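Local coordinates for death domain of pelle (Drosophila melanogaster, PDB 1D2Z), which binds the death domain of the adaptor Tube, through which the Pelle kinase is recruited to the plasma membrane and activated in Toll signalling, at residues 48-53 / 62-67; 67-72 / 78-83. All coordinates share one frame; numbering follows the deposited sequence.

Contacts 1 and 2 both use helix 61-73, which pairs with helix 45-56 on one side and with helix 77-86 on another. The two are in series along the chain, share N67, and have centres about 12 Å apart. Contact 2 lies nearer the middle of the domain, about 6 Å from the chain centre; it has no hydrogen bond across it and is mainly apolar packing round one indole. Contact 1 sits further out, about 11 Å from that centre, and adds a hydrogen bond between partly exposed Q50 and buried E64 to an aliphatic patch. I51 and I68 pack together between them, as do F65 and L83, so the two interfaces merge into one core.

Contact 1: residues 48-53 / 62-67; sequences VEQISS and SNEFLN
E64 reaches across to helix 45-56 and meets Q50 at its tip and I51 along its shaft. CB points toward helix 45-56, and CG then lies anti to the backbone N. CG rests on I51, 3.8 Å from I51 CA and 4.0 Å from I51 CG1. A bend at chi2 then turns CD off the isoleucine and brings the carboxylate up to the glutamine. At the end, OE2 of E64 accepts a hydrogen bond of 2.6 Å from NE2 of Q50, with an N-H...O angle of 154°. The amide comes in nearly along the C-O axis of OE2, and the oxygen lies close to the amide plane. Amide and carboxylate are turned 50° against each other, and the two side chains cross at about a right angle. Q50 reaches the site as a fully extended chain, and its NE2 has a second, weak hydrogen bond to N29 of the Tube death domain.

Next to this hydrogen bond, I51 lies alongside F65: its CD1 is 4.0 Å from F65 CA and 4.1 Å from F65 CB, near the plane of the ring at its edge. W34 and L43 also touch I51, while L37 packs on F65.

The short segments run nearly antiparallel, at 147°, with axes 8.9 Å apart. The pair is one of the near-antiparallel helix packings of the six-helix death-domain bundle, with a hydrogen bond beside an aliphatic contact.

Contact 2: residues 67-72 / 78-83; sequences NIWGGQ and QTLFAL
Within 67-72, W69 alone makes the contact, sending the six-membered end of its indole into a group formed by T79, L80 and L83 of helix 77-86. CG lies opposite the backbone N (chi1 -166°), and the six-membered end of the indole is what reaches helix 77-86, spanning much of the gap between the segment axes, which are 11.9 Å apart and cross at 143°.

One contact is of the CH-pi kind. L83 comes from the opposite direction and lays its CD2 methyl over a face of the six-membered ring, 4.2 Å from the centroid and 25° off the normal. The same methyl is 3.9 Å from W69 CZ3, towards the outer end of the ring.

The remaining side-chain contacts are plain van der Waals packing. CD1 of L80 sits at the ring edge, near its plane, 3.8 Å from W69 CZ3. T79 offers its methyl rather than its hydroxyl: CG2 lies 3.7 Å from W69 CH2 and approaches obliquely. Its OG1 is hydrogen-bonded to T76 OG1, just ahead of the segment. The backbone also takes part, with T79 O lying in the ring plane at the edge, 3.9 Å from W69 CH2.

Around this core, F65 and H75 bring their rings against W69, and I13 and V41 pack on it too. The helix widens into a pi-type turn at 67-72, where G71 O and the side chain of Q72 are hydrogen-bonded to the Tube death domain.

No hydrogen bond joins the two segments, and all four touching residues are buried. Cohesion between them therefore rests on van der Waals packing and burial of apolar surface round a single large aromatic group, placed in the hydrophobic core of the death domain.

Contact 1: residues 48-53 / 62-67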
loop_
_atom_site.group_PDB
_atom_site.type_symbol
_atom_site.label_atom_id
_atom_site.label_comp_id
_atom_site.label_asym_id
_atom_site.label_seq_id
_atom_site.Cartn_x
_atom_site.Cartn_y
_atom_site.Cartn_z
ATOM N N VAL A 48 12.929 6.602 1.398
ATOM C CA VAL A 48 13.838 7.603 0.845
ATOM C C VAL A 48 15.111 6.916 0.346
ATOM O O VAL A 48 15.577 7.175 -0.766
ATOM C CB VAL A 48 14.213 8.670 1.917
ATOM C CG1 VAL A 48 15.260 9.631 1.378
ATOM C CG2 VAL A 48 12.973 9.442 2.349
ATOM N N GLU A 49 15.649 6.011 1.162
ATOM C CA GLU A 49 16.861 5.281 0.805
ATOM C C GLU A 49 16.639 4.368 -0.397
ATOM O O GLU A 49 17.528 4.205 -1.227
ATOM C CB GLU A 49 17.375 4.468 2.000
ATOM C CG GLU A 49 18.698 3.740 1.747
ATOM C CD GLU A 49 19.795 4.657 1.215
ATOM O OE1 GLU A 49 19.919 5.806 1.702
ATOM O OE2 GLU A 49 20.537 4.221 0.307
ATOM N N GLN A 50 15.451 3.777 -0.485
ATOM C CA GLN A 50 15.109 2.896 -1.598
ATOM C C GLN A 50 15.153 3.703 -2.903
ATOM O O GLN A 50 15.644 3.217 -3.918
ATOM C CB GLN A 50 13.722 2.279 -1.378
ATOM C CG GLN A 50 13.226 1.364 -2.503
ATOM C CD GLN A 50 11.855 0.771 -2.209
ATOM O OE1 GLN A 50 11.529 0.481 -1.058
ATOM N NE2 GLN A 50 11.045 0.590 -3.250
ATOM N N ILE A 51 14.677 4.949 -2.857
ATOM C CA ILE A 51 14.692 5.813 -4.038
ATOM C C ILE A 51 16.132 6.190 -4.378
ATOM O O ILE A 51 16.566 6.039 -5.524
ATOM C CB ILE A 51 13.888 7.121 -3.824
ATOM C CG1 ILE A 51 12.426 6.805 -3.485
ATOM C CG2 ILE A 51 13.964 7.983 -5.086
ATOM C CD1 ILE A 51 11.633 7.994 -2.982
ATOM N N SER A 52 16.858 6.691 -3.381
ATOM C CA SER A 52 18.254 7.086 -3.555
ATOM C C SER A 52 19.038 5.914 -4.125
ATOM O O SER A 52 19.802 6.074 -5.075
ATOM C CB SER A 52 18.866 7.510 -2.213
ATOM O OG SER A 52 20.264 7.711 -2.330
ATOM N N SER A 53 18.793 4.732 -3.563
ATOM C CA SER A 53 19.453 3.502 -3.978
ATOM C C SER A 53 19.198 3.180 -5.445
ATOM O O SER A 53 20.132 2.880 -6.189
ATOM C CB SER A 53 18.982 2.337 -3.102
ATOM O OG SER A 53 19.491 1.102 -3.573
ATOM N N SER A 62 12.357 9.449 -9.812
ATOM C CA SER A 62 10.958 9.835 -9.705
ATOM C C SER A 62 10.034 8.649 -9.939
ATOM O O SER A 62 8.982 8.559 -9.315
ATOM C CB SER A 62 10.627 10.978 -10.664
ATOM O OG SER A 62 10.735 10.542 -12.004
ATOM N N ASN A 63 10.425 7.737 -10.827
ATOM C CA ASN A 63 9.599 6.553 -11.077
ATOM C C ASN A 63 9.512 5.722 -9.795
ATOM O O ASN A 63 8.460 5.167 -9.470
ATOM C CB ASN A 63 10.180 5.696 -12.203
ATOM C CG ASN A 63 9.350 4.455 -12.467
ATOM O OD1 ASN A 63 8.157 4.547 -12.771
ATOM N ND2 ASN A 63 9.967 3.286 -12.326
ATOM N N GLU A 64 10.630 5.638 -9.077
ATOM C CA GLU A 64 10.678 4.889 -7.826
ATOM C C GLU A 64 9.785 5.581 -6.800
ATOM O O GLU A 64 9.107 4.923 -6.015
ATOM C CB GLU A 64 12.117 4.774 -7.317
ATOM C CG GLU A 64 12.275 3.780 -6.161
ATOM C CD GLU A 64 11.789 2.377 -6.515
ATOM O OE1 GLU A 64 11.925 1.959 -7.684
ATOM O OE2 GLU A 64 11.254 1.696 -5.621
ATOM N N PHE A 65 9.799 6.912 -6.799
ATOM C CA PHE A 65 8.942 7.666 -5.887
ATOM C C PHE A 65 7.480 7.310 -6.200
ATOM O O PHE A 65 6.685 7.066 -5.284
ATOM C CB PHE A 65 9.162 9.180 -6.030
ATOM C CG PHE A 65 8.126 10.011 -5.320
ATOM C CD1 PHE A 65 8.201 10.223 -3.948
ATOM C CD2 PHE A 65 7.042 10.539 -6.021
ATOM C CE1 PHE A 65 7.205 10.943 -3.278
ATOM C CE2 PHE A 65 6.045 11.258 -5.365
ATOM C CZ PHE A 65 6.126 11.460 -3.985
ATOM N N LEU A 66 7.123 7.279 -7.487
ATOM C CA LEU A 66 5.751 6.929 -7.863
ATOM C C LEU A 66 5.430 5.490 -7.463
ATOM O O LEU A 66 4.309 5.197 -7.064
ATOM C CB LEU A 66 5.516 7.108 -9.365
ATOM C CG LEU A 66 5.538 8.533 -9.928
ATOM C CD1 LEU A 66 5.239 8.492 -11.430
ATOM C CD2 LEU A 66 4.513 9.394 -9.208
ATOM N N ASN A 67 6.413 4.598 -7.594
ATOM C CA ASN A 67 6.231 3.191 -7.227
ATOM C C ASN A 67 5.880 3.073 -5.743
ATOM O O ASN A 67 4.984 2.318 -5.366
ATOM C CB ASN A 67 7.503 2.378 -7.517
ATOM C CG ASN A 67 7.655 2.011 -8.998
ATOM O OD1 ASN A 67 6.696 2.040 -9.764
ATOM N ND2 ASN A 67 8.871 1.655 -9.393
#

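Contact 2: residues 67-72 / 78-83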
loop_
_atom_site.group_PDB
_atom_site.type_symbol
_atom_site.label_atom_id
_atom_site.label_comp_id
_atom_site.label_asym_id
_atom_site.label_seq_id
_atom_site.Cartn_x
_atom_site.Cartn_y
_atom_site.Cartn_z
ATOM N N ASN A 67 6.413 4.598 -7.594
ATOM C CA ASN A 67 6.231 3.191 -7.227
ATOM C C ASN A 67 5.880 3.073 -5.743
ATOM O O ASN A 67 4.984 2.318 -5.366
ATOM C CB ASN A 67 7.503 2.378 -7.517
ATOM C CG ASN A 67 7.655 2.011 -8.998
ATOM O OD1 ASN A 67 6.696 2.040 -9.764
ATOM N ND2 ASN A 67 8.871 1.655 -9.393
ATOM N N ILE A 68 6.575 3.842 -4.909
ATOM C CA ILE A 68 6.341 3.820 -3.465
ATOM C C ILE A 68 5.066 4.559 -3.053
ATOM O O ILE A 68 4.150 3.966 -2.479
ATOM C CB ILE A 68 7.561 4.411 -2.690
ATOM C CG1 ILE A 68 8.795 3.533 -2.918
ATOM C CG2 ILE A 68 7.256 4.505 -1.193
ATOM C CD1 ILE A 68 10.109 4.158 -2.481
ATOM N N TRP A 69 5.009 5.850 -3.362
ATOM C CA TRP A 69 3.868 6.683 -2.988
ATOM C C TRP A 69 2.566 6.268 -3.684
ATOM O O TRP A 69 1.514 6.194 -3.049
ATOM C CB TRP A 69 4.206 8.150 -3.263
ATOM C CG TRP A 69 3.276 9.132 -2.632
ATOM C CD1 TRP A 69 2.992 9.264 -1.293
ATOM C CD2 TRP A 69 2.507 10.130 -3.305
ATOM N NE1 TRP A 69 2.093 10.282 -1.099
ATOM C CE2 TRP A 69 1.778 10.833 -2.315
ATOM C CE3 TRP A 69 2.361 10.502 -4.650
ATOM C CZ2 TRP A 69 0.919 11.887 -2.630
ATOM C CZ3 TRP A 69 1.504 11.551 -4.961
ATOM C CH2 TRP A 69 0.793 12.229 -3.957
ATOM N N GLY A 70 2.642 5.965 -4.975
ATOM C CA GLY A 70 1.450 5.552 -5.696
ATOM C C GLY A 70 1.105 4.096 -5.436
ATOM O O GLY A 70 -0.053 3.749 -5.222
ATOM N N GLY A 71 2.126 3.248 -5.422
ATOM C CA GLY A 71 1.914 1.833 -5.197
ATOM C C GLY A 71 1.343 1.461 -3.846
ATOM O O GLY A 71 0.220 0.965 -3.758
ATOM N N GLN A 72 2.093 1.719 -2.782
ATOM C CA GLN A 72 1.618 1.363 -1.449
ATOM C C GLN A 72 0.401 2.138 -0.954
ATOM O O GLN A 72 -0.513 1.554 -0.376
ATOM C CB GLN A 72 2.738 1.485 -0.413
ATOM C CG GLN A 72 2.273 1.145 0.999
ATOM C CD GLN A 72 3.337 1.354 2.054
ATOM O OE1 GLN A 72 4.530 1.108 1.822
ATOM N NE2 GLN A 72 2.909 1.800 3.232
ATOM N N GLN A 78 -5.077 12.737 -9.504
ATOM C CA GLN A 78 -5.489 14.048 -9.006
ATOM C C GLN A 78 -4.647 14.443 -7.789
ATOM O O GLN A 78 -4.203 15.587 -7.678
ATOM C CB GLN A 78 -6.979 14.069 -8.651
ATOM C CG GLN A 78 -7.462 15.446 -8.217
ATOM C CD GLN A 78 -8.939 15.486 -7.890
ATOM O OE1 GLN A 78 -9.326 15.807 -6.769
ATOM N NE2 GLN A 78 -9.773 15.178 -8.875
ATOM N N THR A 79 -4.398 13.488 -6.898
ATOM C CA THR A 79 -3.594 13.758 -5.710
ATOM C C THR A 79 -2.161 14.097 -6.124
ATOM O O THR A 79 -1.533 14.975 -5.536
ATOM C CB THR A 79 -3.647 12.574 -4.716
ATOM O OG1 THR A 79 -5.010 12.372 -4.320
ATOM C CG2 THR A 79 -2.818 12.863 -3.464
ATOM N N LEU A 80 -1.682 13.446 -7.184
ATOM C CA LEU A 80 -0.346 13.704 -7.719
ATOM C C LEU A 80 -0.321 15.133 -8.286
ATOM O O LEU A 80 0.651 15.872 -8.105
ATOM C CB LEU A 80 -0.014 12.690 -8.821
ATOM C CG LEU A 80 1.349 12.839 -9.501
ATOM C CD1 LEU A 80 2.487 12.633 -8.481
ATOM C CD2 LEU A 80 1.456 11.831 -10.633
ATOM N N PHE A 81 -1.402 15.505 -8.967
ATOM C CA PHE A 81 -1.565 16.838 -9.547
ATOM C C PHE A 81 -1.466 17.884 -8.420
ATOM O O PHE A 81 -0.730 18.868 -8.536
ATOM C CB PHE A 81 -2.929 16.910 -10.248
ATOM C CG PHE A 81 -3.146 18.160 -11.063
ATOM C CD1 PHE A 81 -2.616 18.274 -12.349
ATOM C CD2 PHE A 81 -3.921 19.205 -10.562
ATOM C CE1 PHE A 81 -2.859 19.413 -13.128
ATOM C CE2 PHE A 81 -4.171 20.350 -11.333
ATOM C CZ PHE A 81 -3.638 20.450 -12.618
ATOM N N ALA A 82 -2.163 17.628 -7.311
ATOM C CA ALA A 82 -2.154 18.525 -6.154
ATOM C C ALA A 82 -0.764 18.658 -5.532
ATOM O O ALA A 82 -0.381 19.742 -5.075
ATOM C CB ALA A 82 -3.162 18.051 -5.103
ATOM N N LEU A 83 -0.008 17.560 -5.508
ATOM C CA LEU A 83 1.345 17.579 -4.961
ATOM C C LEU A 83 2.219 18.478 -5.824
ATOM O O LEU A 83 2.992 19.288 -5.311
ATOM C CB LEU A 83 1.943 16.172 -4.910
ATOM C CG LEU A 83 3.426 16.058 -4.524
ATOM C CD1 LEU A 83 3.676 16.612 -3.119
ATOM C CD2 LEU A 83 3.876 14.603 -4.608
#